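Local coordinates for GPI-anchored protein LLG1 (Arabidopsis thaliana, PDB 6A5D), which probably acts as a cell-surface co-receptor, tethered by a GPI anchor, in the heterotypic receptor complex that perceives RALF peptides, at residues F30-K41 with C53-C61. Numbering follows the deposited sequence.
Sequences FEFMNYTIITSK and CGAFKDFAC. With NAG (2-acetamido-2-deoxy-beta-D-glucopyranose), chain C; FUC (alpha-L-fucopyranose), chain B.
The ring of Phe59 lies against one face of Tyr35 in an offset stack, centroids 4.6 Å apart and planes tilted by 29°. The closest approach is Phe59 CZ to Tyr35 CE2, 3.2 Å. With CG anti to the backbone N (chi1 176°), the Phe59 ring extends to Tyr35. Met33 bends at chi3, and its CE packs on Phe59 CZ at 3.7 Å; its SD, 5.4 Å from the ring centroid, makes an oblique Met-aromatic contact. Phe30 presents its ring edge to Phe59 CE2. At the base of the ring, Ile38 CD1 packs on Phe59 CB at 3.7 Å. Beyond it, Ala55 CB touches Ile37 O, and Ile37 crosses Asp58 at about a right angle, CD1 on CB at 3.5 Å. Tyr35 OH donates to Phe30 O (2.7 Å) from above the carbonyl plane, which, with the stack, restrains the phenol; Tyr85 meets the same ring edge-to-face. A leucine at Tyr35 would probably leave Phe59 without its stacking face and Phe30 O without the phenol donor. One water links Asp58 OD2 to Lys41 NZ, the latter weakly. Asn34 carries the N-linked glycan on ND2, while its OD1 accepts from Thr36 N in an Asx turn. This is an aromatic core joining short helix 36-39 and its preceding loop to helix 49-60 in a small, disulfide-bonded domain of helices and loops, without strands.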
loop_
_atom_site.group_PDB
_atom_site.type_symbol
_atom_site.label_atom_id
_atom_site.label_comp_id
_atom_site.label_asym_id
_atom_site.label_seq_id
_atom_site.Cartn_x
_atom_site.Cartn_y
_atom_site.Cartn_z
ATOM N N PHE A 30 -6.196 -10.088 2.176
ATOM C CA PHE A 30 -4.903 -9.630 1.686
ATOM C C PHE A 30 -3.898 -10.766 1.568
ATOM O O PHE A 30 -3.048 -10.738 0.670
ATOM C CB PHE A 30 -4.369 -8.517 2.587
ATOM C CG PHE A 30 -5.033 -7.196 2.357
ATOM C CD1 PHE A 30 -4.756 -6.491 1.212
ATOM C CD2 PHE A 30 -5.910 -6.644 3.291
ATOM C CE1 PHE A 30 -5.351 -5.266 0.962
ATOM C CE2 PHE A 30 -6.507 -5.422 3.056
ATOM C CZ PHE A 30 -6.227 -4.725 1.891
ATOM N N GLU A 31 -4.014 -11.790 2.422
ATOM C CA GLU A 31 -3.052 -12.887 2.402
ATOM C C GLU A 31 -2.915 -13.508 1.018
ATOM O O GLU A 31 -1.808 -13.870 0.598
ATOM C CB GLU A 31 -3.448 -13.964 3.409
ATOM C CG GLU A 31 -2.417 -15.093 3.428
ATOM C CD GLU A 31 -2.705 -16.171 4.442
ATOM O OE1 GLU A 31 -3.704 -16.055 5.177
ATOM O OE2 GLU A 31 -1.888 -17.123 4.519
ATOM N N PHE A 32 -4.019 -13.612 0.285
ATOM C CA PHE A 32 -4.050 -14.358 -0.964
ATOM C C PHE A 32 -4.227 -13.492 -2.200
ATOM O O PHE A 32 -4.493 -14.016 -3.288
ATOM C CB PHE A 32 -5.078 -15.489 -0.899
ATOM C CG PHE A 32 -4.669 -16.591 0.024
ATOM C CD1 PHE A 32 -3.640 -17.449 -0.334
ATOM C CD2 PHE A 32 -5.260 -16.739 1.267
ATOM C CE1 PHE A 32 -3.239 -18.462 0.512
ATOM C CE2 PHE A 32 -4.853 -17.756 2.123
ATOM C CZ PHE A 32 -3.845 -18.614 1.740
ATOM N N MET A 33 -4.073 -12.184 -2.067
ATOM C CA MET A 33 -4.162 -11.305 -3.215
ATOM C C MET A 33 -2.891 -11.391 -4.044
ATOM O O MET A 33 -1.890 -12.011 -3.661
ATOM C CB MET A 33 -4.418 -9.867 -2.773
ATOM C CG MET A 33 -5.814 -9.728 -2.214
ATOM S SD MET A 33 -6.223 -8.076 -1.598
ATOM C CE MET A 33 -6.073 -7.090 -3.096
ATOM N N ASN A 34 -2.944 -10.758 -5.200
ATOM C CA ASN A 34 -1.853 -10.800 -6.154
ATOM C C ASN A 34 -1.085 -9.491 -6.065
ATOM O O ASN A 34 -1.629 -8.430 -6.375
ATOM C CB ASN A 34 -2.395 -11.039 -7.563
ATOM C CG ASN A 34 -1.293 -11.321 -8.556
ATOM O OD1 ASN A 34 -0.252 -10.684 -8.518
ATOM N ND2 ASN A 34 -1.506 -12.286 -9.442
ATOM N N TYR A 35 0.181 -9.580 -5.665
ATOM C CA TYR A 35 1.025 -8.423 -5.404
ATOM C C TYR A 35 1.939 -8.086 -6.575
ATOM O O TYR A 35 2.782 -7.188 -6.450
ATOM C CB TYR A 35 1.821 -8.626 -4.103
ATOM C CG TYR A 35 0.913 -8.588 -2.906
ATOM C CD1 TYR A 35 0.132 -9.696 -2.578
ATOM C CD2 TYR A 35 0.796 -7.439 -2.140
ATOM C CE1 TYR A 35 -0.735 -9.660 -1.508
ATOM C CE2 TYR A 35 -0.066 -7.388 -1.076
ATOM C CZ TYR A 35 -0.830 -8.496 -0.759
ATOM O OH TYR A 35 -1.691 -8.429 0.302
ATOM N N THR A 36 1.769 -8.760 -7.718
ATOM C CA THR A 36 2.717 -8.608 -8.820
ATOM C C THR A 36 2.714 -7.195 -9.392
ATOM O O THR A 36 3.757 -6.721 -9.862
ATOM C CB THR A 36 2.473 -9.675 -9.888
ATOM O OG1 THR A 36 2.567 -10.963 -9.270
ATOM C CG2 THR A 36 3.513 -9.588 -11.006
ATOM N N ILE A 37 1.583 -6.491 -9.332
ATOM C CA ILE A 37 1.580 -5.106 -9.801
ATOM C C ILE A 37 2.639 -4.285 -9.069
ATOM O O ILE A 37 3.298 -3.421 -9.663
ATOM C CB ILE A 37 0.174 -4.493 -9.695
ATOM C CG1 ILE A 37 0.146 -3.131 -10.372
ATOM C CG2 ILE A 37 -0.282 -4.399 -8.229
ATOM C CD1 ILE A 37 -1.222 -2.535 -10.415
ATOM N N ILE A 38 2.847 -4.566 -7.780
ATOM C CA ILE A 38 3.884 -3.864 -7.021
ATOM C C ILE A 38 5.263 -4.470 -7.269
ATOM O O ILE A 38 6.220 -3.752 -7.599
ATOM C CB ILE A 38 3.553 -3.832 -5.517
ATOM C CG1 ILE A 38 2.185 -3.188 -5.253
ATOM C CG2 ILE A 38 4.682 -3.101 -4.770
ATOM C CD1 ILE A 38 1.781 -3.187 -3.790
ATOM N N THR A 39 5.401 -5.793 -7.098
ATOM C CA THR A 39 6.734 -6.398 -7.131
ATOM C C THR A 39 7.374 -6.317 -8.513
ATOM O O THR A 39 8.611 -6.277 -8.613
ATOM C CB THR A 39 6.723 -7.845 -6.617
ATOM O OG1 THR A 39 5.894 -8.660 -7.450
ATOM C CG2 THR A 39 6.205 -7.915 -5.200
ATOM N N SER A 40 6.566 -6.322 -9.582
ATOM C CA SER A 40 7.113 -6.220 -10.934
ATOM C C SER A 40 7.596 -4.807 -11.252
ATOM O O SER A 40 8.472 -4.636 -12.108
ATOM C CB SER A 40 6.084 -6.691 -11.963
ATOM O OG SER A 40 5.053 -5.743 -12.137
ATOM N N LYS A 41 7.006 -3.782 -10.621
ATOM C CA LYS A 41 7.358 -2.394 -10.911
ATOM C C LYS A 41 8.294 -1.759 -9.894
ATOM O O LYS A 41 8.853 -0.695 -10.179
ATOM C CB LYS A 41 6.126 -1.485 -11.027
ATOM C CG LYS A 41 5.475 -1.459 -12.389
ATOM C CD LYS A 41 4.061 -0.928 -12.302
ATOM C CE LYS A 41 3.582 -0.498 -13.682
ATOM N NZ LYS A 41 2.232 -1.005 -14.019
ATOM N N CYS A 53 5.398 4.303 -5.609
ATOM C CA CYS A 53 4.171 4.894 -5.092
ATOM C C CYS A 53 2.997 4.628 -6.023
ATOM O O CYS A 53 1.910 4.263 -5.563
ATOM C CB CYS A 53 4.361 6.392 -4.871
ATOM S SG CYS A 53 2.861 7.181 -4.310
ATOM N N GLY A 54 3.198 4.794 -7.336
ATOM C CA GLY A 54 2.102 4.563 -8.266
ATOM C C GLY A 54 1.597 3.134 -8.226
ATOM O O GLY A 54 0.388 2.900 -8.266
ATOM N N ALA A 55 2.508 2.166 -8.144
ATOM C CA ALA A 55 2.099 0.763 -8.105
ATOM C C ALA A 55 1.353 0.453 -6.815
ATOM O O ALA A 55 0.370 -0.304 -6.815
ATOM C CB ALA A 55 3.333 -0.127 -8.235
ATOM N N PHE A 56 1.820 1.020 -5.704
ATOM C CA PHE A 56 1.143 0.849 -4.427
ATOM C C PHE A 56 -0.267 1.431 -4.457
ATOM O O PHE A 56 -1.216 0.787 -3.985
ATOM C CB PHE A 56 1.995 1.503 -3.341
ATOM C CG PHE A 56 1.298 1.670 -2.032
ATOM C CD1 PHE A 56 0.918 0.570 -1.284
ATOM C CD2 PHE A 56 1.020 2.937 -1.539
ATOM C CE1 PHE A 56 0.282 0.723 -0.074
ATOM C CE2 PHE A 56 0.389 3.089 -0.317
ATOM C CZ PHE A 56 0.008 1.972 0.409
ATOM N N LYS A 57 -0.428 2.650 -5.004
ATOM C CA LYS A 57 -1.759 3.239 -5.150
ATOM C C LYS A 57 -2.626 2.397 -6.069
ATOM O O LYS A 57 -3.798 2.140 -5.765
ATOM C CB LYS A 57 -1.638 4.663 -5.693
ATOM C CG LYS A 57 -1.211 5.652 -4.608
ATOM C CD LYS A 57 -1.023 7.082 -5.105
ATOM C CE LYS A 57 -0.605 7.980 -3.948
ATOM N NZ LYS A 57 -0.566 9.427 -4.340
ATOM N N ASP A 58 -2.053 1.905 -7.174
ATOM C CA ASP A 58 -2.822 1.056 -8.082
ATOM C C ASP A 58 -3.309 -0.211 -7.381
ATOM O O ASP A 58 -4.429 -0.680 -7.632
ATOM C CB ASP A 58 -2.006 0.735 -9.330
ATOM C CG ASP A 58 -1.941 1.897 -10.308
ATOM O OD1 ASP A 58 -2.817 2.785 -10.253
ATOM O OD2 ASP A 58 -1.022 1.919 -11.149
ATOM N N PHE A 59 -2.493 -0.751 -6.470
ATOM C CA PHE A 59 -2.868 -1.942 -5.712
ATOM C C PHE A 59 -3.900 -1.618 -4.638
ATOM O O PHE A 59 -4.869 -2.370 -4.448
ATOM C CB PHE A 59 -1.626 -2.543 -5.042
ATOM C CG PHE A 59 -1.937 -3.733 -4.160
ATOM C CD1 PHE A 59 -1.947 -5.017 -4.696
ATOM C CD2 PHE A 59 -2.233 -3.569 -2.807
ATOM C CE1 PHE A 59 -2.243 -6.116 -3.889
ATOM C CE2 PHE A 59 -2.532 -4.666 -1.997
ATOM C CZ PHE A 59 -2.550 -5.937 -2.542
ATOM N N ALA A 60 -3.699 -0.511 -3.916
ATOM C CA ALA A 60 -4.352 -0.289 -2.633
ATOM C C ALA A 60 -5.551 0.636 -2.720
ATOM O O ALA A 60 -6.491 0.480 -1.946
ATOM C CB ALA A 60 -3.345 0.292 -1.624
ATOM N N CYS A 61 -5.546 1.574 -3.657
ATOM C CA CYS A 61 -6.655 2.513 -3.767
ATOM C C CYS A 61 -8.025 1.864 -3.956
ATOM O O CYS A 61 -9.011 2.451 -3.477
ATOM C CB CYS A 61 -6.371 3.556 -4.852
ATOM S SG CYS A 61 -5.099 4.742 -4.361
HETATM C C1 NAG C . -0.481 -12.633 -10.400
HETATM C C2 NAG C . -0.508 -14.161 -10.640
HETATM C C3 NAG C . 0.439 -14.557 -11.778
HETATM C C4 NAG C . 0.243 -13.672 -13.000
HETATM C C5 NAG C . 0.352 -12.217 -12.583
HETATM C C6 NAG C . 0.158 -11.275 -13.743
HETATM C C7 NAG C . -0.955 -15.646 -8.711
HETATM C C8 NAG C . -0.337 -16.320 -7.524
HETATM N N2 NAG C . -0.132 -14.874 -9.429
HETATM O O3 NAG C . 0.187 -15.915 -12.125
HETATM O O4 NAG C . 1.208 -13.975 -14.003
HETATM O O5 NAG C . -0.685 -11.941 -11.635
HETATM O O6 NAG C . 0.363 -9.929 -13.347
HETATM O O7 NAG C . -2.143 -15.791 -9.000
HETATM C C1 FUC B . 0.106 -9.104 -14.502
HETATM C C2 FUC B . 0.180 -7.658 -14.008
HETATM C C3 FUC B . 1.623 -7.301 -13.600
HETATM C C4 FUC B . 2.569 -7.585 -14.771
HETATM C C5 FUC B . 2.419 -9.055 -15.193
HETATM C C6 FUC B . 3.265 -9.466 -16.391
HETATM O O2 FUC B . -0.709 -7.474 -12.945
HETATM O O3 FUC B . 1.680 -5.917 -13.302
HETATM O O4 FUC B . 2.228 -6.750 -15.863
HETATM O O5 FUC B . 1.044 -9.341 -15.545
HETATM O O HOH W 1 1.443 1.023 -11.389
#